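PDB 4Y7D: Alpha/beta hydrolase fold protein from Nakamurella multipartita, which probably acts as a hydrolase of the alpha/beta hydrolase fold, its substrate not established. Local coordinates for residues R54-R62 with R291-R299; L149-Q160 with A207-P215. All coordinates share one frame; numbering follows the deposited sequence. Where two conformers were deposited one is given.

Contact 1. Residues R54-R62 with R291-R299; sequences RFLVAEGLR and RRRAAELLR
Phe55 and Leu56 lie near the end of helix 46-58, which meets helix 288-299 at 65° between the N-to-C directions, the short axes passing 10.0 Å apart. The first helix closes with a Schellman motif: Gly60, at positive phi, is the C-prime residue, and Leu61 N returns to Leu56 O. This turn brings Glu59 and Leu61 to the second helix.

Arg299 reaches the helix end with a chain extended from CG to NE. Arg299 NH1 to Glu59 O is 2.8 Å, nearly straight at 170°, on a carbonyl lone pair. Arg299 NH1 to Glu59 OE1 is a bent salt bridge of 2.7 Å, from the anti side and tilted out of the carboxylate plane. Arg299 NH2 also bridges to Glu296 OE1, and one water joins it to Glu59 OE1 and Arg292 O. Arg299 NE reaches Gly60 O through a second water. Grips at all three nitrogens should fix the guanidinium's rotation.

In one of its two conformers, Arg291 lays CD over a face of the Phe55 ring, a CH-pi contact 4.1 Å from the centroid. Arg291 NH2 bonds to Ser287 OG and Phe281 O. Leu61 CD2 lies 3.8 Å from Leu298 CB, and Leu56 CD2 meets Leu298 CD1.

Leu56, Leu61 and Leu298 all rest on Val36 of strand 35-39. Ala294 and Leu298 also touch Val128 of strand 124-130, so the two helices cross over the same part of the central sheet.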
loop_
_atom_site.group_PDB
_atom_site.type_symbol
_atom_site.label_atom_id
_atom_site.label_comp_id
_atom_site.label_asym_id
_atom_site.label_seq_id
_atom_site.Cartn_x
_atom_site.Cartn_y
_atom_site.Cartn_z
ATOM N N ARG A 54 -6.439 9.024 -2.316
ATOM C CA ARG A 54 -6.962 10.399 -2.491
ATOM C C ARG A 54 -6.389 11.134 -3.689
ATOM O O ARG A 54 -7.125 11.874 -4.383
ATOM C CB ARG A 54 -6.758 11.290 -1.256
ATOM C CG ARG A 54 -7.686 10.987 -0.098
ATOM C CD ARG A 54 -7.549 12.096 0.967
ATOM N NE ARG A 54 -8.444 11.741 2.046
ATOM C CZ ARG A 54 -8.098 11.056 3.147
ATOM N NH1 ARG A 54 -6.833 10.736 3.402
ATOM N NH2 ARG A 54 -9.042 10.776 4.045
ATOM N N PHE A 55 -5.094 11.003 -3.932
ATOM C CA PHE A 55 -4.512 11.749 -5.065
ATOM C C PHE A 55 -5.127 11.307 -6.417
ATOM O O PHE A 55 -5.222 12.094 -7.350
ATOM C CB PHE A 55 -2.973 11.654 -5.072
ATOM C CG PHE A 55 -2.432 10.381 -5.674
ATOM C CD1 PHE A 55 -2.352 9.199 -4.924
ATOM C CD2 PHE A 55 -1.951 10.355 -6.989
ATOM C CE1 PHE A 55 -1.836 8.040 -5.473
ATOM C CE2 PHE A 55 -1.421 9.204 -7.522
ATOM C CZ PHE A 55 -1.358 8.032 -6.756
ATOM N N LEU A 56 -5.530 10.041 -6.523
ATOM C CA LEU A 56 -6.105 9.504 -7.742
ATOM C C LEU A 56 -7.470 10.112 -7.996
ATOM O O LEU A 56 -7.787 10.577 -9.117
ATOM C CB LEU A 56 -6.225 7.976 -7.635
ATOM C CG LEU A 56 -4.910 7.197 -7.666
ATOM C CD1 LEU A 56 -5.177 5.718 -7.386
ATOM C CD2 LEU A 56 -4.121 7.316 -8.954
ATOM N N VAL A 57 -8.266 10.179 -6.941
ATOM C CA VAL A 57 -9.611 10.741 -7.056
ATOM C C VAL A 57 -9.505 12.201 -7.489
ATOM O O VAL A 57 -10.232 12.699 -8.404
ATOM C CB VAL A 57 -10.359 10.581 -5.720
ATOM C CG1 VAL A 57 -11.656 11.381 -5.769
ATOM C CG2 VAL A 57 -10.598 9.077 -5.375
ATOM N N ALA A 58 -8.525 12.903 -6.904
ATOM C CA ALA A 58 -8.305 14.287 -7.263
ATOM C C ALA A 58 -7.851 14.474 -8.725
ATOM O O ALA A 58 -8.097 15.513 -9.345
ATOM C CB ALA A 58 -7.278 14.884 -6.295
ATOM N N GLU A 59 -7.154 13.494 -9.258
ATOM C CA GLU A 59 -6.699 13.465 -10.634
ATOM C C GLU A 59 -7.753 12.938 -11.621
ATOM O O GLU A 59 -7.460 12.740 -12.815
ATOM C CB GLU A 59 -5.445 12.585 -10.744
ATOM C CG GLU A 59 -4.204 13.227 -10.144
ATOM C CD GLU A 59 -3.389 14.054 -11.142
ATOM O OE1 GLU A 59 -3.767 14.170 -12.313
ATOM O OE2 GLU A 59 -2.279 14.509 -10.774
ATOM N N GLY A 60 -8.975 12.702 -11.164
ATOM C CA GLY A 60 -10.003 12.241 -12.108
ATOM C C GLY A 60 -9.923 10.758 -12.472
ATOM O O GLY A 60 -10.246 10.364 -13.623
ATOM N N LEU A 61 -9.504 9.925 -11.521
ATOM C CA LEU A 61 -9.615 8.474 -11.655
ATOM C C LEU A 61 -10.564 7.943 -10.572
ATOM O O LEU A 61 -10.860 8.647 -9.577
ATOM C CB LEU A 61 -8.236 7.796 -11.558
ATOM C CG LEU A 61 -7.262 8.148 -12.711
ATOM C CD1 LEU A 61 -6.433 9.365 -12.354
ATOM C CD2 LEU A 61 -6.318 6.977 -12.967
ATOM N N ARG A 62 -11.077 6.713 -10.762
ATOM C CA ARG A 62 -11.917 6.108 -9.764
ATOM C C ARG A 62 -11.108 5.042 -9.087
ATOM O O ARG A 62 -10.270 4.409 -9.724
ATOM C CB ARG A 62 -13.272 5.599 -10.298
ATOM C CG ARG A 62 -13.350 4.234 -10.903
ATOM C CD ARG A 62 -14.798 3.981 -11.417
ATOM N NE ARG A 62 -15.031 2.735 -12.189
ATOM C CZ ARG A 62 -15.410 1.548 -11.659
ATOM N NH1 ARG A 62 -15.578 1.388 -10.353
ATOM N NH2 ARG A 62 -15.650 0.504 -12.454
ATOM N N ARG A 291 3.549 11.444 -8.124
ATOM C CA ARG A 291 2.117 11.149 -8.080
ATOM C C ARG A 291 1.402 11.545 -9.401
ATOM O O ARG A 291 0.554 10.789 -9.924
ATOM C CB ARG A 291 1.491 11.834 -6.860
ATOM C CG ARG A 291 1.810 11.106 -5.545
ATOM C CD ARG A 291 0.936 11.587 -4.417
ATOM N NE ARG A 291 0.931 13.044 -4.328
ATOM C CZ ARG A 291 1.886 13.784 -3.779
ATOM N NH1 ARG A 291 1.780 15.113 -3.776
ATOM N NH2 ARG A 291 2.953 13.214 -3.238
ATOM N N ARG A 292 1.744 12.694 -9.945
ATOM C CA ARG A 292 1.174 13.122 -11.245
ATOM C C ARG A 292 1.501 12.103 -12.333
ATOM O O ARG A 292 0.635 11.701 -13.090
ATOM C CB ARG A 292 1.632 14.530 -11.662
ATOM C CG ARG A 292 0.916 15.646 -10.919
ATOM C CD ARG A 292 1.159 17.037 -11.537
ATOM N NE ARG A 292 2.497 17.592 -11.196
ATOM C CZ ARG A 292 2.855 18.053 -9.988
ATOM N NH1 ARG A 292 1.998 18.058 -8.963
ATOM N NH2 ARG A 292 4.086 18.504 -9.792
ATOM N N ARG A 293 2.745 11.654 -12.376
ATOM C CA ARG A 293 3.180 10.639 -13.348
ATOM C C ARG A 293 2.442 9.316 -13.137
ATOM O O ARG A 293 2.034 8.668 -14.098
ATOM C CB ARG A 293 4.736 10.473 -13.340
ATOM C CG ARG A 293 5.290 9.267 -14.071
ATOM C CD ARG A 293 4.986 9.295 -15.553
ATOM N NE ARG A 293 5.490 8.124 -16.292
ATOM C CZ ARG A 293 5.036 7.726 -17.486
ATOM N NH1 ARG A 293 4.064 8.387 -18.107
ATOM N NH2 ARG A 293 5.567 6.665 -18.071
ATOM N N ALA A 294 2.334 8.912 -11.884
ATOM C CA ALA A 294 1.568 7.702 -11.531
ATOM C C ALA A 294 0.136 7.787 -12.045
ATOM O O ALA A 294 -0.355 6.863 -12.681
ATOM C CB ALA A 294 1.589 7.467 -10.051
ATOM N N ALA A 295 -0.516 8.906 -11.804
ATOM C CA ALA A 295 -1.884 9.106 -12.267
ATOM C C ALA A 295 -1.995 9.038 -13.758
ATOM O O ALA A 295 -2.918 8.405 -14.272
ATOM C CB ALA A 295 -2.455 10.416 -11.739
ATOM N N GLU A 296 -1.057 9.668 -14.465
ATOM C CA GLU A 296 -1.098 9.636 -15.923
ATOM C C GLU A 296 -0.883 8.222 -16.458
ATOM O O GLU A 296 -1.583 7.773 -17.401
ATOM C CB GLU A 296 -0.072 10.608 -16.506
ATOM C CG GLU A 296 -0.086 10.713 -18.023
ATOM C CD GLU A 296 -1.472 11.009 -18.694
ATOM O OE1 GLU A 296 -2.337 11.794 -18.185
ATOM O OE2 GLU A 296 -1.689 10.431 -19.803
ATOM N N LEU A 297 0.041 7.483 -15.867
ATOM C CA LEU A 297 0.200 6.108 -16.220
ATOM C C LEU A 297 -1.088 5.322 -15.990
ATOM O O LEU A 297 -1.499 4.552 -16.848
ATOM C CB LEU A 297 1.345 5.492 -15.450
ATOM C CG LEU A 297 1.817 4.173 -16.021
ATOM C CD1 LEU A 297 2.620 4.416 -17.299
ATOM C CD2 LEU A 297 2.646 3.441 -14.984
ATOM N N LEU A 298 -1.725 5.523 -14.831
ATOM C CA LEU A 298 -2.899 4.718 -14.467
ATOM C C LEU A 298 -4.132 5.042 -15.300
ATOM O O LEU A 298 -5.027 4.210 -15.406
ATOM C CB LEU A 298 -3.183 4.841 -12.955
ATOM C CG LEU A 298 -2.101 4.172 -12.109
ATOM C CD1 LEU A 298 -2.048 4.647 -10.643
ATOM C CD2 LEU A 298 -2.250 2.682 -12.161
ATOM N N ARG A 299 -4.175 6.228 -15.883
ATOM C CA ARG A 299 -5.248 6.608 -16.819
ATOM C C ARG A 299 -5.175 5.743 -18.085
ATOM O O ARG A 299 -6.185 5.536 -18.721
ATOM C CB ARG A 299 -5.091 8.045 -17.250
ATOM C CG ARG A 299 -5.596 9.050 -16.283
ATOM C CD ARG A 299 -5.650 10.415 -16.945
ATOM N NE ARG A 299 -5.782 11.301 -15.827
ATOM C CZ ARG A 299 -4.791 12.001 -15.281
ATOM N NH1 ARG A 299 -5.044 12.680 -14.195
ATOM N NH2 ARG A 299 -3.579 12.073 -15.833
HETATM O O HOH W 1 -1.426 13.336 -14.086
HETATM O O HOH W 2 -8.595 11.177 -15.633
#

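Contact 2. Residues L149-Q160 with A207-P215; sequences LMGTGLGRRMLQ and AVSANHSGP
Asn211 carries its amide into the junction between helices 144-151 and 153-165. Its CG stands anti to the backbone N (chi1 169°), which turns the side chain toward the other segment. Asn211 CB packs against Leu159 CD1 at 3.7 Å. Asn211 CG lies 3.4 Å from Met150 O. At the tip, Asn211 ND2 donates to Leu149 O at 2.8 Å and to Thr152 O at 3.0 Å. Thr152 O also accepts from Arg156 N, so the amide joins the end of helix 144-151 to the N-cap of helix 153-165. Asn211 OD1 turns back to its own segment. Asn211 OD1 takes Ser213 N in an Asx turn, and Ser213 OG at 2.7 Å on a lone pair in the carbonyl plane. An alanine here would lose all four bonds, and is likely to leave Leu149 O without this donor and the 211-213 turn free to shift.

His212 N donates to Met150 O at 2.9 Å. The His212 ring then folds over Met150 O, which sits 3.2 Å above the ring centre. Its NE2 bonds to Glu142, and the ring stacks with Phe220. Arg156 NH1 comes within 2.7 Å of Ser213 OG.

Val208 CG2 packs against Leu159 O. The contact joins the break between helices 144-151 and 153-165 to the loop that follows helix 197-209, with Val208 of that helix beside it. Helix 167-177 borders it through Leu170, which touches both Leu159 and Ala207.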
loop_
_atom_site.group_PDB
_atom_site.type_symbol
_atom_site.label_atom_id
_atom_site.label_comp_id
_atom_site.label_asym_id
_atom_site.label_seq_id
_atom_site.Cartn_x
_atom_site.Cartn_y
_atom_site.Cartn_z
ATOM N N LEU A 149 2.318 -0.894 21.555
ATOM C CA LEU A 149 1.724 0.176 20.792
ATOM C C LEU A 149 1.154 -0.305 19.482
ATOM O O LEU A 149 0.068 0.134 19.085
ATOM C CB LEU A 149 2.762 1.266 20.522
ATOM C CG LEU A 149 2.220 2.547 19.882
ATOM C CD1 LEU A 149 1.192 3.262 20.742
ATOM C CD2 LEU A 149 3.395 3.473 19.566
HETATM N N MSE A 150 1.881 -1.177 18.777
HETATM C CA MSE A 150 1.410 -1.678 17.474
HETATM C C MSE A 150 0.615 -2.994 17.531
HETATM O O MSE A 150 0.023 -3.403 16.541
HETATM C CB MSE A 150 2.646 -1.942 16.615
HETATM C CG MSE A 150 3.585 -0.763 16.432
HETATM SE SE MSE A 150 2.586 0.462 15.266
HETATM C CE MSE A 150 3.018 1.793 16.495
ATOM N N GLY A 151 0.646 -3.696 18.657
ATOM C CA GLY A 151 0.025 -5.008 18.750
ATOM C C GLY A 151 -1.216 -5.158 19.606
ATOM O O GLY A 151 -1.772 -6.259 19.651
ATOM N N THR A 152 -1.640 -4.100 20.309
ATOM C CA THR A 152 -2.749 -4.202 21.268
ATOM C C THR A 152 -3.825 -3.151 21.029
ATOM O O THR A 152 -3.599 -2.111 20.384
ATOM C CB THR A 152 -2.294 -4.054 22.745
ATOM O OG1 THR A 152 -1.709 -2.765 22.953
ATOM C CG2 THR A 152 -1.284 -5.099 23.108
ATOM N N GLY A 153 -5.013 -3.442 21.538
ATOM C CA GLY A 153 -6.158 -2.488 21.443
ATOM C C GLY A 153 -5.855 -1.192 22.209
ATOM O O GLY A 153 -6.176 -0.085 21.751
ATOM N N LEU A 154 -5.192 -1.320 23.349
ATOM C CA LEU A 154 -4.703 -0.127 24.083
ATOM C C LEU A 154 -3.780 0.717 23.206
ATOM O O LEU A 154 -3.948 1.946 23.101
ATOM C CB LEU A 154 -3.966 -0.555 25.368
ATOM C CG LEU A 154 -3.162 0.587 26.002
ATOM C CD1 LEU A 154 -4.157 1.590 26.576
ATOM C CD2 LEU A 154 -2.196 0.085 27.069
ATOM N N GLY A 155 -2.819 0.066 22.550
ATOM C CA GLY A 155 -1.955 0.753 21.589
ATOM C C GLY A 155 -2.722 1.478 20.479
ATOM O O GLY A 155 -2.434 2.664 20.147
ATOM N N ARG A 156 -3.667 0.754 19.872
ATOM C CA ARG A 156 -4.583 1.331 18.892
ATOM C C ARG A 156 -5.273 2.617 19.405
ATOM O O ARG A 156 -5.293 3.642 18.687
ATOM C CB ARG A 156 -5.650 0.300 18.447
ATOM C CG ARG A 156 -6.510 0.766 17.272
ATOM C CD ARG A 156 -7.600 -0.244 16.895
ATOM N NE ARG A 156 -8.411 -0.673 18.050
ATOM C CZ ARG A 156 -8.512 -1.925 18.534
ATOM N NH1 ARG A 156 -7.867 -2.962 18.001
ATOM N NH2 ARG A 156 -9.293 -2.143 19.584
ATOM N N ARG A 157 -5.829 2.581 20.615
ATOM C CA ARG A 157 -6.508 3.739 21.192
ATOM C C ARG A 157 -5.535 4.909 21.423
ATOM O O ARG A 157 -5.861 6.075 21.177
ATOM C CB ARG A 157 -7.233 3.345 22.492
ATOM C CG ARG A 157 -8.404 2.388 22.258
ATOM C CD ARG A 157 -9.145 1.984 23.530
ATOM N NE ARG A 157 -8.818 0.623 23.975
ATOM C CZ ARG A 157 -8.328 0.280 25.176
ATOM N NH1 ARG A 157 -8.076 1.184 26.131
ATOM N NH2 ARG A 157 -8.092 -1.007 25.438
HETATM N N MSE A 158 -4.319 4.598 21.862
HETATM C CA MSE A 158 -3.297 5.639 22.028
HETATM C C MSE A 158 -2.965 6.288 20.712
HETATM O O MSE A 158 -2.887 7.498 20.644
HETATM C CB MSE A 158 -2.035 5.078 22.672
HETATM C CG MSE A 158 -1.152 6.219 23.129
HETATM SE SE MSE A 158 0.326 5.444 24.197
HETATM C CE MSE A 158 -0.574 3.790 24.784
ATOM N N LEU A 159 -2.768 5.504 19.652
ATOM C CA LEU A 159 -2.478 6.083 18.329
ATOM C C LEU A 159 -3.611 6.993 17.855
ATOM O O LEU A 159 -3.359 8.042 17.279
ATOM C CB LEU A 159 -2.240 5.007 17.269
ATOM C CG LEU A 159 -0.954 4.195 17.473
ATOM C CD1 LEU A 159 -0.989 2.959 16.626
ATOM C CD2 LEU A 159 0.281 5.013 17.150
ATOM N N GLN A 160 -4.851 6.565 18.074
ATOM C CA GLN A 160 -6.022 7.360 17.712
ATOM C C GLN A 160 -6.048 8.681 18.452
ATOM O O GLN A 160 -6.278 9.727 17.851
ATOM C CB GLN A 160 -7.307 6.576 17.986
ATOM C CG GLN A 160 -7.473 5.348 17.099
ATOM C CD GLN A 160 -8.579 4.416 17.571
ATOM O OE1 GLN A 160 -9.171 4.631 18.636
ATOM N NE2 GLN A 160 -8.859 3.371 16.785
ATOM N N ALA A 207 -0.418 6.154 10.096
ATOM C CA ALA A 207 0.129 5.820 11.446
ATOM C C ALA A 207 -0.846 4.984 12.288
ATOM O O ALA A 207 -0.472 3.975 12.924
ATOM C CB ALA A 207 0.535 7.092 12.174
ATOM N N VAL A 208 -2.102 5.380 12.304
ATOM C CA VAL A 208 -3.127 4.626 13.016
ATOM C C VAL A 208 -3.336 3.229 12.399
ATOM O O VAL A 208 -3.503 2.248 13.136
ATOM C CB VAL A 208 -4.445 5.429 13.062
ATOM C CG1 VAL A 208 -5.584 4.584 13.611
ATOM C CG2 VAL A 208 -4.257 6.675 13.919
ATOM N N SER A 209 -3.247 3.111 11.075
ATOM C CA SER A 209 -3.500 1.842 10.413
ATOM C C SER A 209 -2.345 0.850 10.565
ATOM O O SER A 209 -2.482 -0.313 10.203
ATOM C CB SER A 209 -3.841 2.061 8.930
ATOM O OG SER A 209 -2.658 2.328 8.219
ATOM N N ALA A 210 -1.222 1.301 11.135
ATOM C CA ALA A 210 -0.053 0.466 11.313
ATOM C C ALA A 210 -0.221 -0.510 12.447
ATOM O O ALA A 210 0.557 -1.469 12.535
ATOM C CB ALA A 210 1.175 1.347 11.532
ATOM N N ASN A 211 -1.176 -0.249 13.341
ATOM C CA ASN A 211 -1.421 -1.131 14.460
ATOM C C ASN A 211 -2.187 -2.340 13.920
ATOM O O ASN A 211 -3.209 -2.185 13.255
ATOM C CB ASN A 211 -2.134 -0.381 15.620
ATOM C CG ASN A 211 -2.657 -1.312 16.692
ATOM O OD1 ASN A 211 -3.572 -2.084 16.434
ATOM N ND2 ASN A 211 -2.117 -1.226 17.915
ATOM N N HIS A 212 -1.688 -3.534 14.229
ATOM C CA HIS A 212 -2.233 -4.765 13.674
ATOM C C HIS A 212 -3.124 -5.568 14.634
ATOM O O HIS A 212 -3.401 -6.750 14.408
ATOM C CB HIS A 212 -1.135 -5.637 13.129
ATOM C CG HIS A 212 0.046 -5.780 14.025
ATOM N ND1 HIS A 212 0.086 -6.665 15.085
ATOM C CD2 HIS A 212 1.259 -5.185 13.979
ATOM C CE1 HIS A 212 1.263 -6.586 15.670
ATOM N NE2 HIS A 212 1.986 -5.681 15.027
ATOM N N SER A 213 -3.624 -4.931 15.683
ATOM C CA SER A 213 -4.467 -5.641 16.636
ATOM C C SER A 213 -5.887 -5.762 16.107
ATOM O O SER A 213 -6.237 -5.217 15.042
ATOM C CB SER A 213 -4.520 -4.886 17.960
ATOM O OG SER A 213 -5.234 -3.662 17.794
ATOM N N GLY A 214 -6.691 -6.527 16.828
ATOM C CA GLY A 214 -8.138 -6.575 16.606
ATOM C C GLY A 214 -8.466 -7.022 15.197
ATOM O O GLY A 214 -8.039 -8.108 14.773
ATOM N N PRO A 215 -9.175 -6.187 14.454
ATOM C CA PRO A 215 -9.651 -6.664 13.124
ATOM C C PRO A 215 -8.629 -6.660 12.014
ATOM O O PRO A 215 -8.950 -7.030 10.881
ATOM C CB PRO A 215 -10.784 -5.697 12.794
ATOM C CG PRO A 215 -10.345 -4.421 13.451
ATOM C CD PRO A 215 -9.682 -4.834 14.749
#

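In the fold
The two contacts lie on opposite sides of the chain's centre, with their own centres 30 Å apart. They do not touch; the nearest atoms are about 10 Å apart. Contact 1 belongs to the core of the alpha/beta hydrolase fold, joining two helices that pack on the central sheet. Contact 2 lies in the helical region between strands 124-130 and 242-247, where such hydrolases commonly carry a lid or cap. Helix 46-58 runs between the two regions: its end forms part of contact 1, while its Asp47 and Ala48 touch Ser209, which lies in segment 207-215 but takes no part in contact 2. The bound sodium ion, at Ala176 and Gly179, is about 13 Å from the Met150 side chain.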